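Local atomic coordinates of protein adenylyltransferase (Bartonella henselae str. Houston-1, PDB entry 5NH2), a protein that transfers AMP from ATP onto tyrosine or threonine residues of host target proteins through its Fic domain, as a secreted bacterial virulence factor. Residues 133-145 and 199-211. Sequence-based numbering, arbitrary orientation.
Sequences REEFNSEAIELFN and LEPMQHLFEDISN
Phe206 packs as a knob against helix 133-145, its flat ring sitting among Asn137, Ala140, Ile141 and Phe144. From the root outward, CB meets Ile141 CD1; Phe206 CG lies 3.7 Å from Ile141 CG1, which sits over the ring centre in a CH-pi contact. Farther along, Asn137 OD1 lies at the ring edge, beside Phe206 CD2, Phe206 CE2 touches the small Ala140 CB, and Phe206 CZ reaches Phe144 CG at 3.9 Å. This end makes a T-shaped stack, Phe206 giving its edge to the face of Phe144, with planes 81° apart. Flexible Met202, bent at chi2 and chi3, brings its methyl CE to Phe144 CE2.

At the other end the contact turns polar. Ser210 OG accepts from Asn137 ND2 and Arg133 NH1, each at 2.8 Å, and donates to Phe206 O, so three bonds grip one small hydroxyl. Bent at chi3 (59°), the long Arg133 also carries NH1 to Glu207 OE1 (2.8 Å), a salt bridge in which NH1 comes to OE1 from above the carboxylate plane.

Within the helical Fic fold the two helices cross at 130°; helix 157-171, bearing ATP-binding residues, packs against Phe144, while His204 and Asp208 bond to strand 237-239.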
loop_
_atom_site.group_PDB
_atom_site.type_symbol
_atom_site.label_atom_id
_atom_site.label_comp_id
_atom_site.label_asym_id
_atom_site.label_seq_id
_atom_site.Cartn_x
_atom_site.Cartn_y
_atom_site.Cartn_z
ATOM N N ARG A 133 7.162 19.371 0.644
ATOM C CA ARG A 133 6.232 18.238 0.681
ATOM C C ARG A 133 5.150 18.356 -0.400
ATOM O O ARG A 133 4.820 17.363 -1.075
ATOM C CB ARG A 133 5.577 18.100 2.065
ATOM C CG ARG A 133 4.648 16.806 2.200
ATOM C CD ARG A 133 4.121 16.686 3.604
ATOM N NE ARG A 133 3.364 17.878 3.949
ATOM C CZ ARG A 133 2.090 18.051 3.622
ATOM N NH1 ARG A 133 1.412 17.085 2.981
ATOM N NH2 ARG A 133 1.485 19.172 3.952
ATOM N N GLU A 134 4.597 19.557 -0.587
ATOM C CA GLU A 134 3.528 19.750 -1.564
ATOM C C GLU A 134 4.035 19.543 -2.989
ATOM O O GLU A 134 3.398 18.852 -3.791
ATOM C CB GLU A 134 2.937 21.140 -1.400
ATOM C CG GLU A 134 1.808 21.173 -0.417
ATOM C CD GLU A 134 2.279 21.458 0.981
ATOM O OE1 GLU A 134 3.524 21.492 1.198
ATOM O OE2 GLU A 134 1.400 21.653 1.857
ATOM N N GLU A 135 5.200 20.114 -3.304
ATOM C CA GLU A 135 5.845 19.887 -4.600
ATOM C C GLU A 135 6.066 18.391 -4.870
ATOM O O GLU A 135 5.629 17.851 -5.903
ATOM C CB GLU A 135 7.175 20.651 -4.639
ATOM C CG GLU A 135 7.043 22.133 -4.407
ATOM C CD GLU A 135 8.405 22.872 -4.263
ATOM O OE1 GLU A 135 9.414 22.231 -3.865
ATOM O OE2 GLU A 135 8.461 24.103 -4.543
ATOM N N PHE A 136 6.766 17.713 -3.948
ATOM C CA PHE A 136 6.987 16.284 -4.065
ATOM C C PHE A 136 5.676 15.560 -4.329
ATOM O O PHE A 136 5.591 14.777 -5.272
ATOM C CB PHE A 136 7.665 15.717 -2.817
ATOM C CG PHE A 136 7.807 14.204 -2.838
ATOM C CD1 PHE A 136 8.897 13.601 -3.437
ATOM C CD2 PHE A 136 6.831 13.391 -2.250
ATOM C CE1 PHE A 136 9.001 12.213 -3.477
ATOM C CE2 PHE A 136 6.936 11.992 -2.265
ATOM C CZ PHE A 136 8.025 11.399 -2.885
ATOM N N ASN A 137 4.628 15.834 -3.538
ATOM C CA ASN A 137 3.375 15.108 -3.734
ATOM C C ASN A 137 2.784 15.357 -5.137
ATOM O O ASN A 137 2.331 14.414 -5.799
ATOM C CB ASN A 137 2.355 15.462 -2.645
ATOM C CG ASN A 137 2.688 14.812 -1.238
ATOM O OD1 ASN A 137 3.561 13.947 -1.118
ATOM N ND2 ASN A 137 1.965 15.260 -0.182
ATOM N N SER A 138 2.821 16.601 -5.636
ATOM C CA SER A 138 2.223 16.828 -6.952
ATOM C C SER A 138 2.959 16.041 -8.021
ATOM O O SER A 138 2.319 15.394 -8.867
ATOM C CB SER A 138 2.182 18.316 -7.301
ATOM O OG SER A 138 3.481 18.849 -7.473
ATOM N N GLU A 139 4.300 16.025 -7.964
ATOM C CA GLU A 139 5.070 15.186 -8.894
ATOM C C GLU A 139 4.782 13.679 -8.702
ATOM O O GLU A 139 4.437 12.938 -9.656
ATOM C CB GLU A 139 6.561 15.492 -8.713
ATOM C CG GLU A 139 6.955 16.881 -9.145
ATOM C CD GLU A 139 6.946 17.090 -10.668
ATOM O OE1 GLU A 139 6.895 18.260 -11.073
ATOM O OE2 GLU A 139 7.006 16.124 -11.469
ATOM N N ALA A 140 4.934 13.208 -7.463
ATOM C CA ALA A 140 4.727 11.804 -7.148
ATOM C C ALA A 140 3.381 11.300 -7.662
ATOM O O ALA A 140 3.293 10.183 -8.173
ATOM C CB ALA A 140 4.831 11.616 -5.640
ATOM N N ILE A 141 2.331 12.127 -7.576
ATOM C CA ILE A 141 0.993 11.674 -7.970
ATOM C C ILE A 141 0.955 11.310 -9.463
ATOM O O ILE A 141 0.494 10.227 -9.841
ATOM C CB ILE A 141 -0.064 12.737 -7.588
ATOM C CG1 ILE A 141 -0.393 12.658 -6.089
ATOM C CG2 ILE A 141 -1.376 12.460 -8.290
ATOM C CD1 ILE A 141 -0.816 13.943 -5.422
ATOM N N GLU A 142 1.480 12.187 -10.329
ATOM C CA GLU A 142 1.581 11.870 -11.754
ATOM C C GLU A 142 2.300 10.542 -11.999
ATOM O O GLU A 142 1.785 9.685 -12.739
ATOM C CB GLU A 142 2.274 13.017 -12.514
ATOM C CG GLU A 142 1.506 14.328 -12.461
ATOM C CD GLU A 142 2.192 15.436 -13.257
ATOM O OE1 GLU A 142 1.932 16.619 -12.942
ATOM O OE2 GLU A 142 2.974 15.120 -14.192
ATOM N N LEU A 143 3.493 10.339 -11.390
ATOM C CA LEU A 143 4.152 9.018 -11.552
ATOM C C LEU A 143 3.327 7.855 -10.971
ATOM O O LEU A 143 3.337 6.741 -11.510
ATOM C CB LEU A 143 5.545 9.020 -10.931
ATOM C CG LEU A 143 6.387 10.046 -11.693
ATOM C CD1 LEU A 143 7.569 10.339 -10.890
ATOM C CD2 LEU A 143 6.795 9.481 -13.026
ATOM N N PHE A 144 2.603 8.086 -9.881
ATOM C CA PHE A 144 1.867 6.995 -9.265
ATOM C C PHE A 144 0.656 6.603 -10.122
ATOM O O PHE A 144 0.388 5.411 -10.314
ATOM C CB PHE A 144 1.458 7.414 -7.847
ATOM C CG PHE A 144 0.716 6.322 -7.023
ATOM C CD1 PHE A 144 1.393 5.549 -6.105
ATOM C CD2 PHE A 144 -0.649 6.170 -7.117
ATOM C CE1 PHE A 144 0.735 4.573 -5.307
ATOM C CE2 PHE A 144 -1.312 5.206 -6.350
ATOM C CZ PHE A 144 -0.611 4.405 -5.434
ATOM N N ASN A 145 -0.065 7.587 -10.673
ATOM C CA ASN A 145 -1.184 7.290 -11.564
ATOM C C ASN A 145 -0.690 6.544 -12.793
ATOM O O ASN A 145 -1.291 5.534 -13.211
ATOM C CB ASN A 145 -1.905 8.575 -11.999
ATOM C CG ASN A 145 -2.591 9.302 -10.849
ATOM O OD1 ASN A 145 -2.776 8.732 -9.764
ATOM N ND2 ASN A 145 -2.961 10.584 -11.076
ATOM N N LEU A 199 -8.384 14.471 -10.094
ATOM C CA LEU A 199 -7.212 14.208 -9.260
ATOM C C LEU A 199 -7.431 14.466 -7.770
ATOM O O LEU A 199 -6.642 13.961 -6.956
ATOM C CB LEU A 199 -6.031 15.071 -9.703
ATOM C CG LEU A 199 -5.287 14.712 -10.988
ATOM C CD1 LEU A 199 -3.992 15.528 -11.035
ATOM C CD2 LEU A 199 -5.000 13.241 -10.986
ATOM N N GLU A 200 -8.473 15.225 -7.394
ATOM C CA GLU A 200 -8.640 15.630 -5.992
ATOM C C GLU A 200 -8.596 14.473 -5.021
ATOM O O GLU A 200 -7.735 14.503 -4.113
ATOM C CB GLU A 200 -9.937 16.426 -5.812
ATOM C CG GLU A 200 -9.673 17.887 -5.755
ATOM C CD GLU A 200 -10.941 18.680 -5.778
ATOM O OE1 GLU A 200 -10.947 19.789 -6.361
ATOM O OE2 GLU A 200 -11.934 18.165 -5.224
ATOM N N PRO A 201 -9.413 13.411 -5.139
ATOM C CA PRO A 201 -9.339 12.327 -4.140
ATOM C C PRO A 201 -7.924 11.809 -3.939
ATOM O O PRO A 201 -7.518 11.622 -2.793
ATOM C CB PRO A 201 -10.292 11.261 -4.705
ATOM C CG PRO A 201 -11.253 12.028 -5.552
ATOM C CD PRO A 201 -10.435 13.124 -6.176
ATOM N N MET A 202 -7.151 11.626 -5.019
ATOM C CA MET A 202 -5.766 11.170 -4.895
ATOM C C MET A 202 -4.860 12.206 -4.214
ATOM O O MET A 202 -4.052 11.855 -3.335
ATOM C CB MET A 202 -5.196 10.795 -6.259
ATOM C CG MET A 202 -3.859 10.027 -6.099
ATOM S SD MET A 202 -3.959 8.317 -5.410
ATOM C CE MET A 202 -4.624 7.452 -6.862
ATOM N N GLN A 203 -4.977 13.481 -4.598
ATOM C CA GLN A 203 -4.248 14.537 -3.888
ATOM C C GLN A 203 -4.577 14.557 -2.377
ATOM O O GLN A 203 -3.682 14.756 -1.543
ATOM C CB GLN A 203 -4.558 15.912 -4.537
ATOM C CG GLN A 203 -4.034 16.123 -5.983
ATOM C CD GLN A 203 -4.839 17.200 -6.772
ATOM O OE1 GLN A 203 -5.872 17.668 -6.302
ATOM N NE2 GLN A 203 -4.353 17.586 -7.967
ATOM N N HIS A 204 -5.855 14.363 -2.008
ATOM C CA HIS A 204 -6.271 14.340 -0.600
ATOM C C HIS A 204 -5.705 13.112 0.126
ATOM O O HIS A 204 -5.175 13.223 1.255
ATOM C CB HIS A 204 -7.805 14.387 -0.540
ATOM C CG HIS A 204 -8.376 14.381 0.848
ATOM N ND1 HIS A 204 -9.698 14.069 1.107
ATOM C CD2 HIS A 204 -7.815 14.658 2.054
ATOM C CE1 HIS A 204 -9.924 14.140 2.411
ATOM N NE2 HIS A 204 -8.796 14.490 3.008
ATOM N N LEU A 205 -5.735 11.953 -0.555
ATOM C CA LEU A 205 -5.049 10.757 -0.082
ATOM C C LEU A 205 -3.580 11.044 0.261
ATOM O O LEU A 205 -3.153 10.794 1.399
ATOM C CB LEU A 205 -5.161 9.644 -1.136
ATOM C CG LEU A 205 -4.768 8.213 -0.710
ATOM C CD1 LEU A 205 -5.507 7.188 -1.547
ATOM C CD2 LEU A 205 -3.317 7.963 -0.846
ATOM N N PHE A 206 -2.782 11.542 -0.718
ATOM C CA PHE A 206 -1.348 11.817 -0.477
ATOM C C PHE A 206 -1.144 12.856 0.637
ATOM O O PHE A 206 -0.142 12.788 1.375
ATOM C CB PHE A 206 -0.633 12.302 -1.766
ATOM C CG PHE A 206 -0.072 11.171 -2.666
ATOM C CD1 PHE A 206 -0.916 10.168 -3.209
ATOM C CD2 PHE A 206 1.279 11.159 -3.026
ATOM C CE1 PHE A 206 -0.403 9.168 -4.045
ATOM C CE2 PHE A 206 1.828 10.142 -3.858
ATOM C CZ PHE A 206 0.997 9.151 -4.357
ATOM N N GLU A 207 -2.090 13.813 0.792
ATOM C CA GLU A 207 -1.957 14.805 1.866
ATOM C C GLU A 207 -2.124 14.167 3.264
ATOM O O GLU A 207 -1.310 14.410 4.168
ATOM C CB GLU A 207 -2.952 15.951 1.656
ATOM C CG GLU A 207 -3.234 16.783 2.918
ATOM C CD GLU A 207 -2.138 17.804 3.263
ATOM O OE1 GLU A 207 -1.168 18.008 2.465
ATOM O OE2 GLU A 207 -2.249 18.396 4.373
ATOM N N ASP A 208 -3.159 13.340 3.446
ATOM C CA ASP A 208 -3.426 12.727 4.748
ATOM C C ASP A 208 -2.267 11.857 5.244
ATOM O O ASP A 208 -2.052 11.746 6.464
ATOM C CB ASP A 208 -4.710 11.886 4.663
ATOM C CG ASP A 208 -5.957 12.741 4.702
ATOM O OD1 ASP A 208 -5.819 13.990 4.760
ATOM O OD2 ASP A 208 -7.074 12.180 4.671
ATOM N N ILE A 209 -1.557 11.182 4.331
ATOM C CA ILE A 209 -0.508 10.222 4.708
ATOM C C ILE A 209 0.914 10.803 4.603
ATOM O O ILE A 209 1.893 10.056 4.759
ATOM C CB ILE A 209 -0.638 8.937 3.898
ATOM C CG1 ILE A 209 -0.228 9.230 2.453
ATOM C CG2 ILE A 209 -2.095 8.475 3.938
ATOM C CD1 ILE A 209 -0.192 7.973 1.608
ATOM N N SER A 210 1.052 12.097 4.302
ATOM C CA SER A 210 2.336 12.814 4.284
ATOM C C SER A 210 2.404 13.901 5.355
ATOM O O SER A 210 3.484 14.172 5.882
ATOM C CB SER A 210 2.663 13.412 2.902
ATOM O OG SER A 210 1.663 14.309 2.473
ATOM N N ASN A 211 1.348 14.691 5.509
ATOM C CA ASN A 211 1.289 15.679 6.574
ATOM C C ASN A 211 1.447 15.035 7.953
ATOM O O ASN A 211 0.585 14.237 8.371
ATOM C CB ASN A 211 -0.027 16.454 6.493
ATOM C CG ASN A 211 0.021 17.760 7.283
ATOM O OD1 ASN A 211 0.507 17.787 8.409
ATOM N ND2 ASN A 211 -0.460 18.848 6.680
#